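Local coordinates for protein D-hydantoinase (Ralstonia pickettii, PDB 1NFG) that probably hydrolyses the cyclic amide bond of D-hydantoin derivatives stereospecifically at a two-zinc centre, at residues T239-L244 with A291-D296; I235-C240 with F285-R290. All coordinates share one frame; numbering follows the deposited sequence.

Contact 1: residues T239-L244 with A291-D296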
loop_
_atom_site.group_PDB
_atom_site.type_symbol
_atom_site.label_atom_id
_atom_site.label_comp_id
_atom_site.label_asym_id
_atom_site.label_seq_id
_atom_site.Cartn_x
_atom_site.Cartn_y
_atom_site.Cartn_z
ATOM N N THR A 239 -8.658 -8.471 -14.340
ATOM C CA THR A 239 -9.594 -9.438 -13.787
ATOM C C THR A 239 -9.624 -9.718 -12.285
ATOM O O THR A 239 -10.522 -10.412 -11.810
ATOM C CB THR A 239 -9.367 -10.780 -14.475
ATOM O OG1 THR A 239 -8.179 -11.386 -13.941
ATOM C CG2 THR A 239 -9.163 -10.569 -15.972
ATOM N N CYS A 240 -8.662 -9.205 -11.529
ATOM C CA CYS A 240 -8.645 -9.511 -10.107
ATOM C C CYS A 240 -8.098 -8.390 -9.250
ATOM O O CYS A 240 -7.528 -7.419 -9.754
ATOM C CB CYS A 240 -7.815 -10.771 -9.872
ATOM S SG CYS A 240 -6.097 -10.594 -10.436
ATOM N N GLU A 241 -8.256 -8.552 -7.944
ATOM C CA GLU A 241 -7.803 -7.565 -6.977
ATOM C C GLU A 241 -6.313 -7.231 -7.072
ATOM O O GLU A 241 -5.933 -6.053 -7.041
ATOM C CB GLU A 241 -8.156 -8.043 -5.566
ATOM C CG GLU A 241 -7.556 -7.225 -4.443
ATOM C CD GLU A 241 -8.128 -7.604 -3.087
ATOM O OE1 GLU A 241 -8.479 -8.792 -2.892
ATOM O OE2 GLU A 241 -8.214 -6.713 -2.214
ATOM N N GLU A 242 -5.469 -8.251 -7.203
ATOM C CA GLU A 242 -4.034 -8.003 -7.271
ATOM C C GLU A 242 -3.567 -7.231 -8.498
ATOM O O GLU A 242 -2.737 -6.334 -8.376
ATOM C CB GLU A 242 -3.240 -9.313 -7.127
ATOM C CG GLU A 242 -4.001 -10.558 -7.497
ATOM C CD GLU A 242 -4.879 -11.080 -6.380
ATOM O OE1 GLU A 242 -4.327 -11.467 -5.329
ATOM O OE2 GLU A 242 -6.119 -11.117 -6.557
ATOM N N SER A 243 -4.087 -7.550 -9.679
ATOM C CA SER A 243 -3.659 -6.808 -10.864
ATOM C C SER A 243 -4.255 -5.402 -10.840
ATOM O O SER A 243 -3.599 -4.438 -11.243
ATOM C CB SER A 243 -4.061 -7.531 -12.160
ATOM O OG SER A 243 -5.466 -7.593 -12.321
ATOM N N LEU A 244 -5.490 -5.277 -10.363
ATOM C CA LEU A 244 -6.122 -3.965 -10.298
ATOM C C LEU A 244 -5.279 -3.067 -9.404
ATOM O O LEU A 244 -5.071 -1.884 -9.701
ATOM C CB LEU A 244 -7.542 -4.069 -9.738
ATOM C CG LEU A 244 -8.260 -2.738 -9.451
ATOM C CD1 LEU A 244 -8.207 -1.820 -10.666
ATOM C CD2 LEU A 244 -9.699 -3.017 -9.056
ATOM N N ALA A 291 -12.402 -15.121 -8.494
ATOM C CA ALA A 291 -13.318 -15.469 -7.410
ATOM C C ALA A 291 -14.355 -14.375 -7.192
ATOM O O ALA A 291 -14.208 -13.262 -7.708
ATOM C CB ALA A 291 -12.539 -15.702 -6.134
ATOM N N LYS A 292 -15.397 -14.686 -6.422
ATOM C CA LYS A 292 -16.448 -13.716 -6.142
ATOM C C LYS A 292 -15.930 -12.436 -5.497
ATOM O O LYS A 292 -16.449 -11.351 -5.765
ATOM C CB LYS A 292 -17.520 -14.330 -5.244
ATOM C CG LYS A 292 -18.314 -15.437 -5.919
ATOM C CD LYS A 292 -19.467 -15.921 -5.054
ATOM C CE LYS A 292 -20.296 -16.983 -5.775
ATOM N NZ LYS A 292 -21.448 -17.460 -4.947
ATOM N N LYS A 293 -14.914 -12.549 -4.648
ATOM C CA LYS A 293 -14.388 -11.359 -4.000
ATOM C C LYS A 293 -13.818 -10.427 -5.059
ATOM O O LYS A 293 -13.779 -9.206 -4.881
ATOM C CB LYS A 293 -13.327 -11.728 -2.952
ATOM C CG LYS A 293 -12.086 -12.434 -3.480
ATOM C CD LYS A 293 -10.934 -11.468 -3.704
ATOM C CE LYS A 293 -9.663 -12.221 -4.083
ATOM N NZ LYS A 293 -8.512 -11.312 -4.369
ATOM N N ASP A 294 -13.388 -10.997 -6.177
ATOM C CA ASP A 294 -12.848 -10.173 -7.247
ATOM C C ASP A 294 -14.014 -9.466 -7.946
ATOM O O ASP A 294 -13.861 -8.354 -8.454
ATOM C CB ASP A 294 -12.043 -11.035 -8.223
ATOM C CG ASP A 294 -10.813 -11.666 -7.569
ATOM O OD1 ASP A 294 -9.826 -10.939 -7.315
ATOM O OD2 ASP A 294 -10.842 -12.890 -7.299
ATOM N N HIS A 295 -15.184 -10.104 -7.954
ATOM C CA HIS A 295 -16.364 -9.492 -8.560
ATOM C C HIS A 295 -16.689 -8.205 -7.798
ATOM O O HIS A 295 -16.967 -7.165 -8.400
ATOM C CB HIS A 295 -17.582 -10.413 -8.468
ATOM C CG HIS A 295 -17.471 -11.667 -9.273
ATOM N ND1 HIS A 295 -18.372 -12.703 -9.155
ATOM C CD2 HIS A 295 -16.569 -12.058 -10.205
ATOM C CE1 HIS A 295 -18.028 -13.681 -9.974
ATOM N NE2 HIS A 295 -16.938 -13.315 -10.623
ATOM N N ASP A 296 -16.662 -8.279 -6.468
ATOM C CA ASP A 296 -16.966 -7.106 -5.658
ATOM C C ASP A 296 -15.922 -6.035 -5.898
ATOM O O ASP A 296 -16.247 -4.863 -6.073
ATOM C CB ASP A 296 -17.001 -7.455 -4.172
ATOM C CG ASP A 296 -17.945 -8.594 -3.862
ATOM O OD1 ASP A 296 -18.998 -8.707 -4.534
ATOM O OD2 ASP A 296 -17.636 -9.369 -2.933
#

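Contact 2: residues I235-C240 with F285-R290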
loop_
_atom_site.group_PDB
_atom_site.type_symbol
_atom_site.label_atom_id
_atom_site.label_comp_id
_atom_site.label_asym_id
_atom_site.label_seq_id
_atom_site.Cartn_x
_atom_site.Cartn_y
_atom_site.Cartn_z
ATOM N N ILE A 235 -4.498 -1.259 -20.130
ATOM C CA ILE A 235 -4.453 -2.658 -19.752
ATOM C C ILE A 235 -5.800 -3.307 -20.019
ATOM O O ILE A 235 -6.807 -2.950 -19.403
ATOM C CB ILE A 235 -4.058 -2.846 -18.249
ATOM C CG1 ILE A 235 -2.542 -2.729 -18.067
ATOM C CG2 ILE A 235 -4.436 -4.251 -17.776
ATOM C CD1 ILE A 235 -1.931 -1.476 -18.588
ATOM N N VAL A 236 -5.816 -4.258 -20.949
ATOM C CA VAL A 236 -7.049 -4.956 -21.282
ATOM C C VAL A 236 -7.363 -5.992 -20.212
ATOM O O VAL A 236 -6.476 -6.461 -19.503
ATOM C CB VAL A 236 -6.967 -5.662 -22.671
ATOM C CG1 VAL A 236 -6.599 -4.654 -23.743
ATOM C CG2 VAL A 236 -5.959 -6.807 -22.634
ATOM N N HIS A 237 -8.638 -6.342 -20.117
ATOM C CA HIS A 237 -9.148 -7.298 -19.147
ATOM C C HIS A 237 -8.443 -7.421 -17.789
ATOM O O HIS A 237 -7.753 -8.404 -17.527
ATOM C CB HIS A 237 -9.278 -8.693 -19.782
ATOM C CG HIS A 237 -8.036 -9.179 -20.469
ATOM N ND1 HIS A 237 -6.777 -9.049 -19.922
ATOM C CD2 HIS A 237 -7.868 -9.831 -21.645
ATOM C CE1 HIS A 237 -5.889 -9.597 -20.732
ATOM N NE2 HIS A 237 -6.525 -10.079 -21.783
ATOM N N VAL A 238 -8.608 -6.411 -16.935
ATOM C CA VAL A 238 -8.064 -6.466 -15.579
ATOM C C VAL A 238 -9.100 -7.366 -14.923
ATOM O O VAL A 238 -10.289 -7.050 -14.935
ATOM C CB VAL A 238 -8.086 -5.101 -14.888
ATOM C CG1 VAL A 238 -7.763 -5.273 -13.414
ATOM C CG2 VAL A 238 -7.073 -4.170 -15.549
ATOM N N THR A 239 -8.658 -8.471 -14.340
ATOM C CA THR A 239 -9.594 -9.438 -13.787
ATOM C C THR A 239 -9.624 -9.718 -12.285
ATOM O O THR A 239 -10.522 -10.412 -11.810
ATOM C CB THR A 239 -9.367 -10.780 -14.475
ATOM O OG1 THR A 239 -8.179 -11.386 -13.941
ATOM C CG2 THR A 239 -9.163 -10.569 -15.972
ATOM N N CYS A 240 -8.662 -9.205 -11.529
ATOM C CA CYS A 240 -8.645 -9.511 -10.107
ATOM C C CYS A 240 -8.098 -8.390 -9.250
ATOM O O CYS A 240 -7.528 -7.419 -9.754
ATOM C CB CYS A 240 -7.815 -10.771 -9.872
ATOM S SG CYS A 240 -6.097 -10.594 -10.436
ATOM N N PHE A 285 -11.089 -19.212 -20.611
ATOM C CA PHE A 285 -10.714 -17.963 -21.257
ATOM C C PHE A 285 -9.555 -17.391 -20.457
ATOM O O PHE A 285 -9.283 -17.844 -19.344
ATOM C CB PHE A 285 -11.891 -16.985 -21.322
ATOM C CG PHE A 285 -12.693 -16.906 -20.063
ATOM C CD1 PHE A 285 -12.193 -16.259 -18.941
ATOM C CD2 PHE A 285 -13.960 -17.477 -20.003
ATOM C CE1 PHE A 285 -12.946 -16.182 -17.781
ATOM C CE2 PHE A 285 -14.719 -17.404 -18.850
ATOM C CZ PHE A 285 -14.214 -16.756 -17.734
ATOM N N THR A 286 -8.874 -16.404 -21.026
ATOM C CA THR A 286 -7.711 -15.823 -20.382
ATOM C C THR A 286 -7.748 -14.301 -20.270
ATOM O O THR A 286 -8.139 -13.617 -21.213
ATOM C CB THR A 286 -6.444 -16.239 -21.157
ATOM O OG1 THR A 286 -6.320 -17.666 -21.122
ATOM C CG2 THR A 286 -5.199 -15.597 -20.563
ATOM N N PRO A 287 -7.338 -13.753 -19.109
ATOM C CA PRO A 287 -6.867 -14.504 -17.941
ATOM C C PRO A 287 -7.976 -15.388 -17.385
ATOM O O PRO A 287 -9.142 -15.242 -17.757
ATOM C CB PRO A 287 -6.439 -13.405 -16.982
ATOM C CG PRO A 287 -5.880 -12.379 -17.910
ATOM C CD PRO A 287 -6.942 -12.336 -18.995
ATOM N N PRO A 288 -7.634 -16.315 -16.479
ATOM C CA PRO A 288 -8.623 -17.225 -15.891
ATOM C C PRO A 288 -9.696 -16.546 -15.053
ATOM O O PRO A 288 -9.481 -15.466 -14.503
ATOM C CB PRO A 288 -7.771 -18.163 -15.028
ATOM C CG PRO A 288 -6.396 -18.021 -15.573
ATOM C CD PRO A 288 -6.303 -16.563 -15.903
ATOM N N ALA A 289 -10.849 -17.202 -14.952
ATOM C CA ALA A 289 -11.944 -16.702 -14.136
ATOM C C ALA A 289 -11.403 -16.670 -12.708
ATOM O O ALA A 289 -10.714 -17.599 -12.279
ATOM C CB ALA A 289 -13.125 -17.641 -14.222
ATOM N N ARG A 290 -11.717 -15.611 -11.972
ATOM C CA ARG A 290 -11.234 -15.472 -10.607
ATOM C C ARG A 290 -12.218 -15.934 -9.531
ATOM O O ARG A 290 -12.794 -17.015 -9.633
ATOM C CB ARG A 290 -10.832 -14.020 -10.375
ATOM C CG ARG A 290 -9.825 -13.507 -11.395
ATOM C CD ARG A 290 -8.643 -14.455 -11.523
ATOM N NE ARG A 290 -7.539 -13.854 -12.265
ATOM C CZ ARG A 290 -6.430 -14.502 -12.608
ATOM N NH1 ARG A 290 -6.272 -15.779 -12.278
ATOM N NH2 ARG A 290 -5.476 -13.870 -13.279
#

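Contact 1: residues T239-L244 with A291-D296
Asp294 lays its carboxylate against the CB of Cys240, OD1 lying 3.3 Å from that carbon, where the first turns of two TIM-barrel helices, 241-253 and 292-303, meet in a salt-bridge network. The same OD1 accepts the backbone N-H of Glu241, the first residue after the N-cap Cys240, at 2.9 Å and nearly straight (167°), through its anti lone pair. The other oxygen turns back to its own helix: Asp294 OD2 receives the N-H of Ala291 at 3.0 Å, 18° out of the carboxylate plane. CG stands beside the backbone N, and through its two oxygens Asp294 joins the starts of both helices, whose dipoles would favour its negative charge.

Lys293 brings the compensating cation. Its chain bends at chi2 and then runs extended, crossing both Glu241 and Glu242 at about a right angle. NZ bonds Glu241 OE1 at 2.9 Å, again on the anti side of the carboxylate, more weakly Glu242 OE2 at 3.2 Å and, also weakly, OD1 of the adjacent Asp294. One ammonium therefore serves three acids and would ease the repulsion between Glu242 and Asp294. Glu241, with CG anti to its backbone N and its chain extended, also touches Val297 of helix 292-303. Cys240 packs on Pro212 and Glu215 of helix 212-229, while Leu244 packs on Val297 and Ala301 of helix 292-303. The two acids nearest each other turn their carboxylate planes 56° apart, with Glu242 OE2 3.8 Å from Asp294 OD1.

Contact 2: residues I235-C240 with F285-R290
His237, a zinc ligand, is sandwiched between two aliphatic groups in the loop after strand 233-235 of the TIM barrel, the part of the fold that carries the two-zinc site. Pro287 CD sits over the centre of one face of the imidazole, a CH-pi contact 3.4 Å from the centroid and 10° off the ring normal. The opposite face is covered at its centre by Val236 CG2. The proline follows a cis peptide bond after Thr286, whose carbonyl oxygen comes to 3.8 Å from His237 CD2. His181, the other histidine on this zinc, meets the His237 ring at about a right angle, while Glu260 takes the backbone N-H of His237. Thr286 itself, hydrogen-bonded through OG1 to Asn335, probably binds substrate, as does Asn335.

Farther out, Thr239 packs against the proline, its CG2 4.1 Å from Pro287 CB, and turns OG1 toward Arg290, whose NE donates a hydrogen bond to it (3.1 Å, 151°). That oxygen stands at the edge of the guanidinium, tilted 20° from its plane. Glu215 OE1 completes the group, hydrogen-bonded to Thr239 OG1 and paired in a salt bridge with Arg290 NH2. Threonine hydroxyl, carboxylate and guanidinium are thus joined in a polar cluster one step out from the metal ligand. The aliphatic part of the arginine chain passes Cys240, and Arg290 CG lies 3.7 Å from Cys240 CB.

In the fold
Both contacts start from the chain that runs from strand 233-235 into helix 241-253, sharing Thr239 and Cys240, and their centres lie 9 Å apart. Contact 2 is wholly buried, nearer the chain's centre, and joins loops beside zinc through ring-face packing backed by a polar cluster. Contact 1 lies farther out and is partly exposed; it joins two helix starts by charged side chains. The order along 285-296 matches: residues 285-290 meet the loop that holds the zinc ligand, and the helix beginning at 292 meets helix 241-253. Direct packing of Val238 CG1 against Ser243 OG, 3.4 Å away, links the two.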